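Local structure of single-strand DNA-binding protein (Agrobacterium tumefaciens, 3BTP) at residues R112-Y117 / E205-T209; F214-D218 / K248-H252; R277-Y283 / F332-E338; A386-G390 / V427-V431; K478-D484 / Y495-Y501. The protein binds single-stranded DNA, but not double-stranded DNA, whatever its nucleotide sequence and mediates nuclear uptake of the single-stranded T-DNA copy during plant transformation. One frame throughout, in Å; residues are numbered along the deposited sequence.

Contact 1 of 5, residues R112-Y117 / E205-T209; sequences RRTDEY and EMGIT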
# COMPACT_ATOMS: atom_id res chain seq x y z
N ARG A 112 -20.33 3.17 12.92
CA ARG A 112 -19.24 4.18 12.71
C ARG A 112 -18.09 4.12 13.73
O ARG A 112 -18.30 3.95 14.94
CB ARG A 112 -19.83 5.58 12.66
CG ARG A 112 -20.69 5.76 11.42
CD ARG A 112 -20.79 7.20 11.00
NE ARG A 112 -19.77 7.47 10.01
CZ ARG A 112 -19.92 7.29 8.70
NH1 ARG A 112 -21.06 6.82 8.22
NH2 ARG A 112 -18.92 7.56 7.86
N ARG A 113 -16.86 4.20 13.22
CA ARG A 113 -15.67 4.22 14.06
C ARG A 113 -15.58 5.54 14.76
O ARG A 113 -15.83 6.60 14.17
CB ARG A 113 -14.44 4.05 13.21
CG ARG A 113 -14.20 2.65 12.65
CD ARG A 113 -12.71 2.64 12.43
NE ARG A 113 -12.16 1.43 12.96
CZ ARG A 113 -11.21 1.30 13.86
NH1 ARG A 113 -10.60 2.33 14.39
NH2 ARG A 113 -10.87 0.07 14.18
N THR A 114 -15.19 5.48 16.02
CA THR A 114 -14.95 6.68 16.83
C THR A 114 -13.71 7.53 16.40
O THR A 114 -13.61 8.67 16.76
CB THR A 114 -14.80 6.28 18.31
OG1 THR A 114 -13.65 5.42 18.45
CG2 THR A 114 -16.12 5.57 18.84
N ASP A 115 -12.82 6.94 15.61
CA ASP A 115 -11.59 7.57 15.14
C ASP A 115 -11.55 7.73 13.62
O ASP A 115 -10.49 7.79 13.01
CB ASP A 115 -10.39 6.73 15.65
CG ASP A 115 -10.33 5.32 15.03
OD1 ASP A 115 -11.23 5.06 14.23
OD2 ASP A 115 -9.39 4.51 15.30
N GLU A 116 -12.72 7.82 12.99
CA GLU A 116 -12.85 7.88 11.52
C GLU A 116 -12.34 9.23 10.94
O GLU A 116 -12.13 9.36 9.71
CB GLU A 116 -14.33 7.61 11.13
CG GLU A 116 -15.37 8.69 11.59
CD GLU A 116 -16.83 8.48 10.97
OE1 GLU A 116 -17.07 7.66 10.02
OE2 GLU A 116 -17.77 9.17 11.44
N TYR A 117 -12.20 10.26 11.82
CA TYR A 117 -11.42 11.44 11.49
C TYR A 117 -10.66 12.00 12.70
O TYR A 117 -11.00 11.71 13.88
CB TYR A 117 -12.19 12.52 10.65
CG TYR A 117 -13.24 13.30 11.44
CD1 TYR A 117 -12.87 14.42 12.23
CD2 TYR A 117 -14.59 12.88 11.45
CE1 TYR A 117 -13.81 15.12 12.98
CE2 TYR A 117 -15.55 13.59 12.16
CZ TYR A 117 -15.15 14.70 12.94
OH TYR A 117 -16.08 15.37 13.67
N GLU A 205 -23.02 11.99 6.84
CA GLU A 205 -22.98 10.90 7.79
C GLU A 205 -21.95 11.08 8.89
O GLU A 205 -22.20 10.72 10.03
CB GLU A 205 -22.71 9.56 7.06
CG GLU A 205 -23.54 9.39 5.79
CD GLU A 205 -23.27 8.06 5.06
OE1 GLU A 205 -22.10 7.58 5.04
OE2 GLU A 205 -24.22 7.48 4.47
N MET A 206 -20.77 11.57 8.58
CA MET A 206 -19.75 11.80 9.63
C MET A 206 -20.08 13.06 10.50
O MET A 206 -19.47 13.28 11.56
CB MET A 206 -18.33 11.92 9.02
CG MET A 206 -17.75 10.62 8.32
SD MET A 206 -15.96 10.84 7.72
CE MET A 206 -16.41 11.56 6.19
N GLY A 207 -21.02 13.87 10.04
CA GLY A 207 -21.41 15.07 10.78
C GLY A 207 -20.51 16.27 10.57
O GLY A 207 -20.54 17.21 11.35
N ILE A 208 -19.72 16.25 9.49
CA ILE A 208 -18.78 17.32 9.16
C ILE A 208 -19.47 18.38 8.29
O ILE A 208 -19.94 18.07 7.22
CB ILE A 208 -17.48 16.73 8.42
CG1 ILE A 208 -16.80 15.68 9.29
CG2 ILE A 208 -16.51 17.80 8.02
CD1 ILE A 208 -15.54 15.05 8.71
N THR A 209 -19.48 19.64 8.70
CA THR A 209 -20.13 20.67 7.87
C THR A 209 -19.20 21.53 7.01
O THR A 209 -19.64 22.20 6.10
CB THR A 209 -20.98 21.60 8.76
OG1 THR A 209 -20.19 22.02 9.88
CG2 THR A 209 -22.24 20.89 9.26
O HOH W 1 -18.72 15.04 13.74
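A salt-bridge network beside a small apolar patch joins the loop leading into strand 117-124 to the C-terminal end of helix 186-206. Arg112 is the hub. Its NE lies 2.7 Å from Glu116 OE1, a strong bridge within the loop, whereas across the segments NH1 to Glu205 OE1 is a weak 3.4 Å hydrogen bond and salt bridge. One face of the guanidinium rests over Glu205 CB and Met206 CA, so the arginine also packs on the helix end. A type I turn from Arg113 to Glu116 precedes Tyr117, whose ring receives a CH-pi contact: Ile208 CD1 sits 3.9 Å from its centroid, 23° off the normal. Water 1 links Tyr117 OH (2.7 Å) to the carbonyl Met206 O (2.9 Å). Gly207 is the first residue past the helix, and its backbone, at phi 83°, calls for glycine. Glu116 has a second partner in Lys133, Phe145 of helix 142-147 touches both Tyr117 and Ile208, and Met206 and Ile208 lie on Tyr152 of strand 149-153.

Contact 2 of 5, residues F214-D218 / K248-H252; sequences FYQTD and KRYEH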
# COMPACT_ATOMS: atom_id res chain seq x y z
N PHE A 214 -9.80 21.39 -1.06
CA PHE A 214 -8.46 22.03 -1.02
C PHE A 214 -7.54 21.49 -2.08
O PHE A 214 -6.31 21.37 -1.88
CB PHE A 214 -7.79 21.96 0.38
CG PHE A 214 -8.64 22.50 1.50
CD1 PHE A 214 -8.88 23.87 1.61
CD2 PHE A 214 -9.20 21.63 2.45
CE1 PHE A 214 -9.67 24.36 2.65
CE2 PHE A 214 -9.99 22.11 3.49
CZ PHE A 214 -10.22 23.48 3.60
N TYR A 215 -8.12 21.22 -3.24
CA TYR A 215 -7.36 20.74 -4.38
C TYR A 215 -6.68 21.89 -5.17
O TYR A 215 -5.86 21.61 -6.06
CB TYR A 215 -8.27 19.95 -5.31
CG TYR A 215 -9.38 20.80 -5.85
CD1 TYR A 215 -9.18 21.61 -6.97
CD2 TYR A 215 -10.64 20.83 -5.23
CE1 TYR A 215 -10.21 22.43 -7.48
CE2 TYR A 215 -11.65 21.61 -5.72
CZ TYR A 215 -11.44 22.41 -6.85
OH TYR A 215 -12.48 23.21 -7.36
N GLN A 216 -7.05 23.14 -4.88
CA GLN A 216 -6.51 24.35 -5.60
C GLN A 216 -5.02 24.45 -5.48
O GLN A 216 -4.48 24.37 -4.37
CB GLN A 216 -7.19 25.67 -5.13
CG GLN A 216 -8.72 25.78 -5.45
CD GLN A 216 -9.69 25.05 -4.48
OE1 GLN A 216 -9.28 24.43 -3.51
NE2 GLN A 216 -10.99 25.11 -4.78
N THR A 217 -4.35 24.60 -6.63
CA THR A 217 -2.88 24.70 -6.69
C THR A 217 -2.43 26.15 -6.42
O THR A 217 -3.22 27.09 -6.56
CB THR A 217 -2.27 24.18 -8.02
OG1 THR A 217 -2.76 24.96 -9.09
CG2 THR A 217 -2.66 22.72 -8.31
N ASP A 218 -1.20 26.29 -5.99
CA ASP A 218 -0.57 27.56 -5.78
C ASP A 218 -0.17 28.13 -7.16
O ASP A 218 0.74 27.61 -7.84
CB ASP A 218 0.71 27.35 -4.93
CG ASP A 218 1.43 28.66 -4.66
OD1 ASP A 218 1.11 29.70 -5.30
OD2 ASP A 218 2.31 28.67 -3.79
N LYS A 248 3.28 18.20 -4.11
CA LYS A 248 2.41 19.13 -4.79
C LYS A 248 2.27 20.36 -3.93
O LYS A 248 2.20 20.22 -2.67
CB LYS A 248 1.03 18.52 -4.98
CG LYS A 248 0.04 19.43 -5.66
CD LYS A 248 -1.12 18.59 -6.18
CE LYS A 248 -2.24 19.42 -6.76
NZ LYS A 248 -3.05 18.42 -7.55
N ARG A 249 2.20 21.52 -4.60
CA ARG A 249 1.98 22.85 -4.00
C ARG A 249 0.55 23.29 -4.05
O ARG A 249 0.01 23.55 -5.11
CB ARG A 249 2.85 23.92 -4.66
CG ARG A 249 4.32 23.45 -4.64
CD ARG A 249 4.84 23.36 -3.23
NE ARG A 249 4.81 24.67 -2.65
CZ ARG A 249 5.84 25.29 -2.09
NH1 ARG A 249 7.02 24.68 -1.99
NH2 ARG A 249 5.66 26.53 -1.62
N TYR A 250 -0.05 23.37 -2.87
CA TYR A 250 -1.46 23.65 -2.74
C TYR A 250 -1.59 25.11 -2.33
O TYR A 250 -0.76 25.59 -1.58
CB TYR A 250 -2.08 22.75 -1.65
CG TYR A 250 -2.17 21.28 -1.98
CD1 TYR A 250 -3.17 20.81 -2.80
CD2 TYR A 250 -1.23 20.34 -1.48
CE1 TYR A 250 -3.27 19.45 -3.11
CE2 TYR A 250 -1.33 18.95 -1.80
CZ TYR A 250 -2.36 18.54 -2.59
OH TYR A 250 -2.50 17.22 -2.95
N GLU A 251 -2.64 25.78 -2.81
CA GLU A 251 -2.98 27.12 -2.37
C GLU A 251 -3.22 27.18 -0.84
O GLU A 251 -2.86 28.15 -0.21
CB GLU A 251 -4.22 27.60 -3.07
CG GLU A 251 -4.67 28.96 -2.51
CD GLU A 251 -5.74 29.64 -3.31
OE1 GLU A 251 -6.27 29.05 -4.30
OE2 GLU A 251 -6.08 30.80 -2.93
N HIS A 252 -3.87 26.18 -0.25
CA HIS A 252 -4.10 26.09 1.20
C HIS A 252 -3.28 24.93 1.75
O HIS A 252 -3.75 23.76 1.85
CB HIS A 252 -5.60 25.86 1.45
CG HIS A 252 -6.47 26.88 0.78
ND1 HIS A 252 -7.18 26.60 -0.38
CD2 HIS A 252 -6.76 28.16 1.11
CE1 HIS A 252 -7.85 27.69 -0.75
NE2 HIS A 252 -7.61 28.64 0.15
O HOH W 2 -5.34 23.92 -1.86
O HOH W 3 -5.48 20.04 -8.16
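Two backbone hydrogen bonds join the loop between helix 186-206 and strand 235-237 to the loop between strands 243-245 and 263-266: Glu251 N donates to Gln216 O at 2.8 Å (165°) and Asp218 N to Arg249 O at 3.1 Å (166°). Both flank the pair Thr217 and Tyr250, whose CA atoms are 4.3 Å apart. Two CA-H...O contacts reinforce them, from Tyr250 CA to Gln216 O and from Thr217 CA to Arg249 O, each 3.5 Å. The pattern is a single beta bridge between two irregular segments, with end-to-end directions 110° apart. Two waters add bridges. Water 2 donates to Phe214 O and Gln216 O, both at 2.7 Å, and accepts from His252 N at 3.1 Å; water 3 joins Tyr215 O (2.6 Å) to Lys248 NZ (3.0 Å). Lys248 NZ also bonds to a polar side chain of the VirE1 chaperone, whose backbone packs on Lys248 and Tyr250. Among the rings, the edge of Phe214 points toward the face of His252 in an offset edge-to-face pair, centroids 5.7 Å apart and planes at 69°.

Contact 3 of 5, residues R277-Y283 / F332-E338; sequences RFAGDAY and FAEFAGE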
# COMPACT_ATOMS: atom_id res chain seq x y z
N ARG A 277 11.32 13.71 13.36
CA ARG A 277 12.68 13.23 13.41
C ARG A 277 13.63 14.39 13.11
O ARG A 277 13.25 15.40 12.47
CB ARG A 277 12.89 12.06 12.41
CG ARG A 277 12.55 10.62 12.92
CD ARG A 277 13.17 9.43 12.06
NE ARG A 277 14.48 8.83 12.51
CZ ARG A 277 14.96 9.11 13.69
NH1 ARG A 277 14.22 9.87 14.45
NH2 ARG A 277 16.08 8.60 14.14
N PHE A 278 14.88 14.28 13.57
CA PHE A 278 15.99 15.13 13.05
C PHE A 278 17.30 14.34 13.05
O PHE A 278 17.45 13.40 13.84
CB PHE A 278 16.12 16.52 13.74
CG PHE A 278 16.17 16.48 15.27
CD1 PHE A 278 17.40 16.53 15.95
CD2 PHE A 278 14.98 16.38 16.01
CE1 PHE A 278 17.45 16.46 17.34
CE2 PHE A 278 15.01 16.33 17.41
CZ PHE A 278 16.27 16.36 18.08
N ALA A 279 18.20 14.69 12.11
CA ALA A 279 19.58 14.16 12.08
C ALA A 279 20.18 14.23 13.46
O ALA A 279 20.23 15.34 14.06
CB ALA A 279 20.47 14.94 11.09
N GLY A 280 20.56 13.06 13.97
CA GLY A 280 21.15 12.89 15.28
C GLY A 280 20.22 13.04 16.46
O GLY A 280 20.64 13.53 17.51
N ASP A 281 18.97 12.61 16.34
CA ASP A 281 18.02 12.68 17.47
C ASP A 281 18.16 11.47 18.37
O ASP A 281 18.99 10.62 18.12
CB ASP A 281 16.55 12.95 17.02
CG ASP A 281 15.99 11.84 16.05
OD1 ASP A 281 16.51 10.72 15.98
OD2 ASP A 281 15.00 12.12 15.34
N ALA A 282 17.36 11.41 19.43
CA ALA A 282 17.42 10.27 20.38
C ALA A 282 17.36 8.88 19.69
O ALA A 282 17.85 7.89 20.27
CB ALA A 282 16.37 10.39 21.51
N TYR A 283 16.80 8.80 18.46
CA TYR A 283 16.82 7.52 17.73
C TYR A 283 17.80 7.45 16.55
O TYR A 283 17.65 6.56 15.70
CB TYR A 283 15.40 7.08 17.28
CG TYR A 283 14.55 6.58 18.44
CD1 TYR A 283 14.44 5.21 18.73
CD2 TYR A 283 13.91 7.49 19.28
CE1 TYR A 283 13.72 4.77 19.81
CE2 TYR A 283 13.20 7.07 20.37
CZ TYR A 283 13.09 5.72 20.63
OH TYR A 283 12.32 5.37 21.72
N PHE A 332 10.83 5.67 8.35
CA PHE A 332 11.31 6.26 9.61
C PHE A 332 12.79 6.87 9.54
O PHE A 332 13.07 8.01 9.99
CB PHE A 332 11.22 5.15 10.68
CG PHE A 332 11.67 5.55 12.09
CD1 PHE A 332 10.83 6.28 12.93
CD2 PHE A 332 12.88 5.05 12.61
CE1 PHE A 332 11.21 6.57 14.25
CE2 PHE A 332 13.26 5.30 13.90
CZ PHE A 332 12.43 6.10 14.74
N ALA A 333 13.71 6.09 9.02
CA ALA A 333 15.11 6.50 8.82
C ALA A 333 15.21 7.74 7.96
O ALA A 333 15.95 8.67 8.27
CB ALA A 333 15.85 5.36 8.14
N GLU A 334 14.41 7.78 6.89
CA GLU A 334 14.52 8.79 5.84
C GLU A 334 14.18 10.17 6.37
O GLU A 334 14.80 11.16 5.93
CB GLU A 334 13.65 8.42 4.62
CG GLU A 334 13.23 9.57 3.69
CD GLU A 334 14.25 9.93 2.57
OE1 GLU A 334 15.47 10.22 2.87
OE2 GLU A 334 13.81 9.99 1.36
N PHE A 335 13.22 10.24 7.32
CA PHE A 335 12.88 11.50 7.98
C PHE A 335 14.11 12.19 8.63
O PHE A 335 14.18 13.42 8.64
CB PHE A 335 11.87 11.27 9.09
CG PHE A 335 10.52 10.84 8.62
CD1 PHE A 335 9.89 11.49 7.54
CD2 PHE A 335 9.87 9.80 9.27
CE1 PHE A 335 8.65 11.09 7.11
CE2 PHE A 335 8.64 9.42 8.86
CZ PHE A 335 8.00 10.05 7.79
N ALA A 336 15.01 11.37 9.19
CA ALA A 336 16.29 11.79 9.83
C ALA A 336 17.50 11.88 8.82
O ALA A 336 18.59 12.18 9.23
CB ALA A 336 16.62 10.83 10.89
N GLY A 337 17.30 11.59 7.54
CA GLY A 337 18.38 11.62 6.56
C GLY A 337 19.25 10.36 6.54
O GLY A 337 20.40 10.38 6.03
N GLU A 338 18.71 9.28 7.11
CA GLU A 338 19.41 8.01 7.24
C GLU A 338 19.02 7.06 6.12
O GLU A 338 18.02 7.26 5.42
CB GLU A 338 19.13 7.36 8.60
CG GLU A 338 19.83 8.04 9.79
CD GLU A 338 19.21 7.69 11.15
OE1 GLU A 338 18.98 6.50 11.47
OE2 GLU A 338 18.94 8.63 11.92
O HOH W 4 16.69 6.01 12.56
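The end of helix 327-335, closed by a Schellman motif, packs against the loop between strand 272-275 and helix 288-299, with Arg277 filling the space between them. Phe332 comes first: the Arg277 guanidinium lies flat on its ring, with planes at 4° and centres 4.4 Å apart, which makes a cation-pi stack, and Arg277 CD adds a CH-pi contact 4.0 Å from the ring centroid. Phe332 CZ also reaches Tyr283 CB at 4.0 Å, and Phe291 of helix 288-299 meets both rings. Phe335 then offers its CB to Arg277 CB at 3.6 Å. Next, Ala336 places CB 3.3 Å from Arg277 NE, over the guanidinium face opposite Phe332, so the cation is sandwiched. Gly337, at phi 81°, ends the helix: Gly337 N bonds to Glu334 O (3.0 Å) and Glu338 N to Ala333 O (3.1 Å). Glu338 itself pairs chiefly with Arg340; its OE2 makes a long 3.6 Å salt bridge to Arg277 NH2. The closer charge for Arg277 is Asp281, whose OD2 is 2.5 Å from Arg277 NH1. Asp281 also closes an Asx turn, its OD1 accepting from Tyr283 N at 3.1 Å.

Contact 4 of 5, residues A386-G390 / V427-V431; sequences ALKEG and VGLPV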
# COMPACT_ATOMS: atom_id res chain seq x y z
N ALA A 386 -12.78 -17.43 1.78
CA ALA A 386 -12.59 -18.72 1.07
C ALA A 386 -11.25 -19.40 1.40
O ALA A 386 -11.21 -20.64 1.63
CB ALA A 386 -12.77 -18.54 -0.50
N LEU A 387 -10.14 -18.62 1.41
CA LEU A 387 -8.78 -19.15 1.77
C LEU A 387 -8.71 -19.74 3.18
O LEU A 387 -8.02 -20.74 3.41
CB LEU A 387 -7.67 -18.10 1.59
CG LEU A 387 -7.34 -17.67 0.15
CD1 LEU A 387 -6.63 -16.30 0.04
CD2 LEU A 387 -6.55 -18.71 -0.61
N LYS A 388 -9.35 -19.07 4.14
CA LYS A 388 -9.44 -19.50 5.52
C LYS A 388 -10.17 -20.82 5.66
O LYS A 388 -9.89 -21.57 6.55
CB LYS A 388 -10.18 -18.47 6.40
CG LYS A 388 -9.32 -17.24 6.91
CD LYS A 388 -8.18 -17.73 7.85
CE LYS A 388 -7.49 -16.60 8.61
NZ LYS A 388 -6.12 -17.15 8.99
N GLU A 389 -11.13 -21.10 4.79
CA GLU A 389 -11.85 -22.36 4.81
C GLU A 389 -11.15 -23.45 3.97
O GLU A 389 -11.71 -24.54 3.81
CB GLU A 389 -13.27 -22.14 4.24
CG GLU A 389 -14.09 -21.13 5.05
CD GLU A 389 -15.28 -20.40 4.29
OE1 GLU A 389 -15.57 -20.61 3.07
OE2 GLU A 389 -15.92 -19.55 4.96
N GLY A 390 -9.99 -23.16 3.36
CA GLY A 390 -9.31 -24.14 2.57
C GLY A 390 -9.71 -24.21 1.12
O GLY A 390 -9.33 -25.11 0.41
N VAL A 427 1.42 -17.92 8.02
CA VAL A 427 0.67 -17.13 7.06
C VAL A 427 -0.86 -17.14 7.30
O VAL A 427 -1.57 -16.30 6.75
CB VAL A 427 1.06 -17.51 5.60
CG1 VAL A 427 0.16 -18.65 5.03
CG2 VAL A 427 1.04 -16.27 4.74
N GLY A 428 -1.36 -18.07 8.11
CA GLY A 428 -2.80 -18.15 8.40
C GLY A 428 -3.64 -19.00 7.47
O GLY A 428 -4.85 -18.82 7.36
N LEU A 429 -3.02 -19.97 6.81
CA LEU A 429 -3.74 -20.89 5.96
C LEU A 429 -3.91 -22.23 6.66
O LEU A 429 -3.04 -22.62 7.50
CB LEU A 429 -3.05 -21.04 4.58
CG LEU A 429 -3.15 -19.82 3.63
CD1 LEU A 429 -2.33 -20.07 2.44
CD2 LEU A 429 -4.58 -19.48 3.17
N PRO A 430 -5.04 -22.92 6.38
CA PRO A 430 -5.22 -24.27 6.99
C PRO A 430 -4.42 -25.35 6.24
O PRO A 430 -4.38 -25.36 5.02
CB PRO A 430 -6.73 -24.48 6.93
CG PRO A 430 -7.11 -23.75 5.57
CD PRO A 430 -6.18 -22.53 5.51
N VAL A 431 -3.76 -26.23 7.01
CA VAL A 431 -2.98 -27.36 6.53
C VAL A 431 -3.70 -28.39 5.62
O VAL A 431 -3.05 -29.12 4.87
CB VAL A 431 -2.27 -28.04 7.72
CG1 VAL A 431 -1.30 -27.04 8.39
CG2 VAL A 431 -3.33 -28.63 8.72
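Lys388 leaves helix 382-388 with its CA-to-CB bond directed away from residues 427-431, yet its chain turns back. Chi1 and chi2 are both m (-81° and -64°), and the following t, t extension carries NZ to Gly428 O, a 2.7 Å hydrogen bond. The CA-to-CB bonds of Leu387 and Leu429 (both m, t) point sideways, but the end of Leu429 comes nearer, its CD2 3.7 Å from Leu387 CB. Pro430, C-gamma endo, has its CA-to-CB bond directed toward residues 386-390; its CD is 3.3 Å from Leu387 O and its CG 3.7 Å from both Lys388 O and Gly390 N. Each segment carries a helix end closed by a Schellman motif, at Gly390 (phi 88°) and Gly428 (phi 89°). At Gly428 a CB would fall 2.8 Å from Lys388 NZ, a clash. Leu374 and Val351 border Leu387, while Val371 and Met424 border Leu429, placing the contact by helix 371-377 and barrel strand 349-352. A single charged donor on a backbone carbonyl, with apolar packing around it, implies association without pairing opposite charges across the contact.

Contact 5 of 5, residues K478-D484 / Y495-Y501; sequences KDVLIAD and YTNVVEY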
# COMPACT_ATOMS: atom_id res chain seq x y z
N LYS A 478 16.76 -10.40 -8.74
CA LYS A 478 16.31 -11.25 -7.67
C LYS A 478 14.81 -11.15 -7.47
O LYS A 478 14.28 -11.70 -6.52
CB LYS A 478 17.06 -10.90 -6.40
CG LYS A 478 17.09 -9.44 -6.04
CD LYS A 478 17.68 -9.29 -4.62
CE LYS A 478 17.39 -10.58 -3.75
NZ LYS A 478 17.49 -10.45 -2.25
N ASP A 479 14.16 -10.42 -8.37
CA ASP A 479 12.75 -10.15 -8.33
C ASP A 479 11.99 -11.03 -9.37
O ASP A 479 10.73 -11.09 -9.37
CB ASP A 479 12.55 -8.67 -8.62
CG ASP A 479 12.47 -7.80 -7.34
OD1 ASP A 479 12.90 -8.26 -6.24
OD2 ASP A 479 11.91 -6.66 -7.44
N VAL A 480 12.78 -11.77 -10.18
CA VAL A 480 12.36 -12.50 -11.36
C VAL A 480 12.34 -14.01 -11.13
O VAL A 480 13.28 -14.57 -10.68
CB VAL A 480 13.24 -12.11 -12.54
CG1 VAL A 480 12.87 -12.89 -13.81
CG2 VAL A 480 13.13 -10.59 -12.80
N LEU A 481 11.21 -14.64 -11.42
CA LEU A 481 10.95 -16.07 -11.22
C LEU A 481 10.52 -16.66 -12.56
O LEU A 481 9.73 -16.08 -13.29
CB LEU A 481 9.81 -16.30 -10.19
CG LEU A 481 10.05 -15.84 -8.73
CD1 LEU A 481 8.85 -15.12 -8.19
CD2 LEU A 481 10.31 -17.03 -7.88
N ILE A 482 11.01 -17.87 -12.79
CA ILE A 482 10.95 -18.55 -14.06
C ILE A 482 10.10 -19.80 -13.87
O ILE A 482 10.28 -20.54 -12.88
CB ILE A 482 12.37 -18.91 -14.56
CG1 ILE A 482 13.33 -17.69 -14.41
CG2 ILE A 482 12.32 -19.42 -16.06
CD1 ILE A 482 12.99 -16.52 -15.40
N ALA A 483 9.16 -20.00 -14.79
CA ALA A 483 8.37 -21.25 -14.79
C ALA A 483 9.27 -22.39 -15.20
O ALA A 483 9.66 -22.45 -16.36
CB ALA A 483 7.13 -21.19 -15.73
N ASP A 484 9.54 -23.28 -14.27
CA ASP A 484 10.44 -24.39 -14.49
C ASP A 484 9.88 -25.46 -15.44
O ASP A 484 8.67 -25.59 -15.64
CB ASP A 484 10.84 -25.04 -13.14
CG ASP A 484 11.43 -24.02 -12.16
OD1 ASP A 484 12.22 -23.13 -12.58
OD2 ASP A 484 11.08 -24.08 -10.98
N TYR A 495 7.97 -22.26 -9.90
CA TYR A 495 8.68 -21.12 -10.33
C TYR A 495 9.93 -21.02 -9.46
O TYR A 495 9.84 -21.08 -8.24
CB TYR A 495 7.89 -19.82 -10.05
CG TYR A 495 6.79 -19.57 -11.02
CD1 TYR A 495 7.05 -18.98 -12.25
CD2 TYR A 495 5.46 -19.98 -10.72
CE1 TYR A 495 6.02 -18.75 -13.18
CE2 TYR A 495 4.44 -19.77 -11.61
CZ TYR A 495 4.74 -19.20 -12.85
OH TYR A 495 3.71 -18.99 -13.73
N THR A 496 11.05 -20.68 -10.08
CA THR A 496 12.32 -20.64 -9.39
C THR A 496 12.98 -19.32 -9.77
O THR A 496 12.86 -18.90 -10.91
CB THR A 496 13.20 -21.89 -9.70
OG1 THR A 496 12.57 -23.04 -9.18
CG2 THR A 496 14.58 -21.83 -8.99
N ASN A 497 13.63 -18.68 -8.80
CA ASN A 497 14.34 -17.35 -8.95
C ASN A 497 15.40 -17.45 -10.08
O ASN A 497 16.07 -18.48 -10.17
CB ASN A 497 15.02 -17.18 -7.59
CG ASN A 497 15.77 -15.88 -7.34
OD1 ASN A 497 16.01 -15.01 -8.22
ND2 ASN A 497 16.20 -15.75 -6.08
N VAL A 498 15.56 -16.41 -10.91
CA VAL A 498 16.65 -16.40 -11.90
C VAL A 498 18.06 -16.64 -11.31
O VAL A 498 18.87 -17.31 -11.96
CB VAL A 498 16.68 -15.17 -12.91
CG1 VAL A 498 15.84 -15.43 -14.14
CG2 VAL A 498 16.30 -13.90 -12.30
N VAL A 499 18.32 -16.18 -10.08
CA VAL A 499 19.62 -16.32 -9.40
C VAL A 499 20.03 -17.76 -9.20
O VAL A 499 21.25 -18.12 -9.27
CB VAL A 499 19.67 -15.57 -8.01
CG1 VAL A 499 20.96 -15.85 -7.28
CG2 VAL A 499 19.53 -14.03 -8.21
N GLU A 500 19.04 -18.60 -8.95
CA GLU A 500 19.30 -20.01 -8.94
C GLU A 500 19.65 -20.54 -10.33
O GLU A 500 20.41 -21.49 -10.43
CB GLU A 500 18.12 -20.80 -8.33
CG GLU A 500 18.09 -20.73 -6.85
CD GLU A 500 19.28 -21.47 -6.26
OE1 GLU A 500 19.25 -22.74 -6.31
OE2 GLU A 500 20.25 -20.79 -5.80
N TYR A 501 19.08 -19.97 -11.40
CA TYR A 501 19.41 -20.44 -12.75
C TYR A 501 20.92 -20.19 -13.07
O TYR A 501 21.60 -21.05 -13.61
CB TYR A 501 18.52 -19.83 -13.83
CG TYR A 501 17.23 -20.59 -14.07
CD1 TYR A 501 16.18 -20.52 -13.16
CD2 TYR A 501 17.09 -21.40 -15.19
CE1 TYR A 501 15.01 -21.21 -13.37
CE2 TYR A 501 15.89 -22.16 -15.43
CZ TYR A 501 14.86 -22.03 -14.52
OH TYR A 501 13.69 -22.69 -14.75
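Neighbouring antiparallel strands of the closed eight-stranded barrel, 480-485 and 494-497, meet here, and the second runs directly into helix 498-503. Their short axes approach to 4.2 Å at 141°. The hydrogen-bonded pair Ile482 and Thr496 satisfies itself in both directions, Ile482 N to Thr496 O at 2.8 Å and Thr496 N to Ile482 O at 2.9 Å. It is flanked by the non-hydrogen-bonded pairs Leu481 with Asn497 and Ala483 with Tyr495. The pattern continues past the strand end, where Val498 N donates to Val480 O (2.9 Å). Asn497 serves as N-cap, its OD1 accepting from Val499 N at 3.2 Å. The outer backbone groups of 480-485 are taken up by strand 453-456 and its lead-in, Leu481 pairing with Ile454 and Ala483 with Ala452. Tyr495 OH finds its acceptor at Ala451 O. On the face carrying Leu481, Ala483 and Tyr495, Ala483 CB lies 3.7 Å from Tyr495 CE1; on that of Ile482, Ile482 CD1 reaches Val498 CG1 at 3.3 Å and Ile482 CB reaches Tyr501 CE1 at 3.7 Å. The Asp484 carboxylate meets three hydroxyls, one of them Thr494 OG1 at OD2, and Arg405 bonds to Thr496 OG1. The two side-chain hydrogen bonds across the segments are Thr496 OG1 to Asp484 OD2 at 2.6 Å and Tyr501 OH to Asp484 OD1 at 2.7 Å.

In the fold
From the modelled N terminus onward the five contacts follow in series: each closes before the next opens, so none nests or crosses. Contact 1 closes the loop containing the first four-stranded sheet and brings the C-terminal end of helix 186-206 back to the loop before strand 117-124. Contact 2 then closes a 29-residue excursion bearing strands 235-237 and 243-245. Contact 3 spans helix 288-299, the last two strands of the second four-stranded sheet and helix 317-323, ending on helix 327-335. Contacts 4 and 5 belong to the barrel part, the former joining two helix ends, the latter two adjacent strands. Contact 5 lies opposite contacts 1 and 2 across the chain's centre, with centres about 48 and 45 Å away.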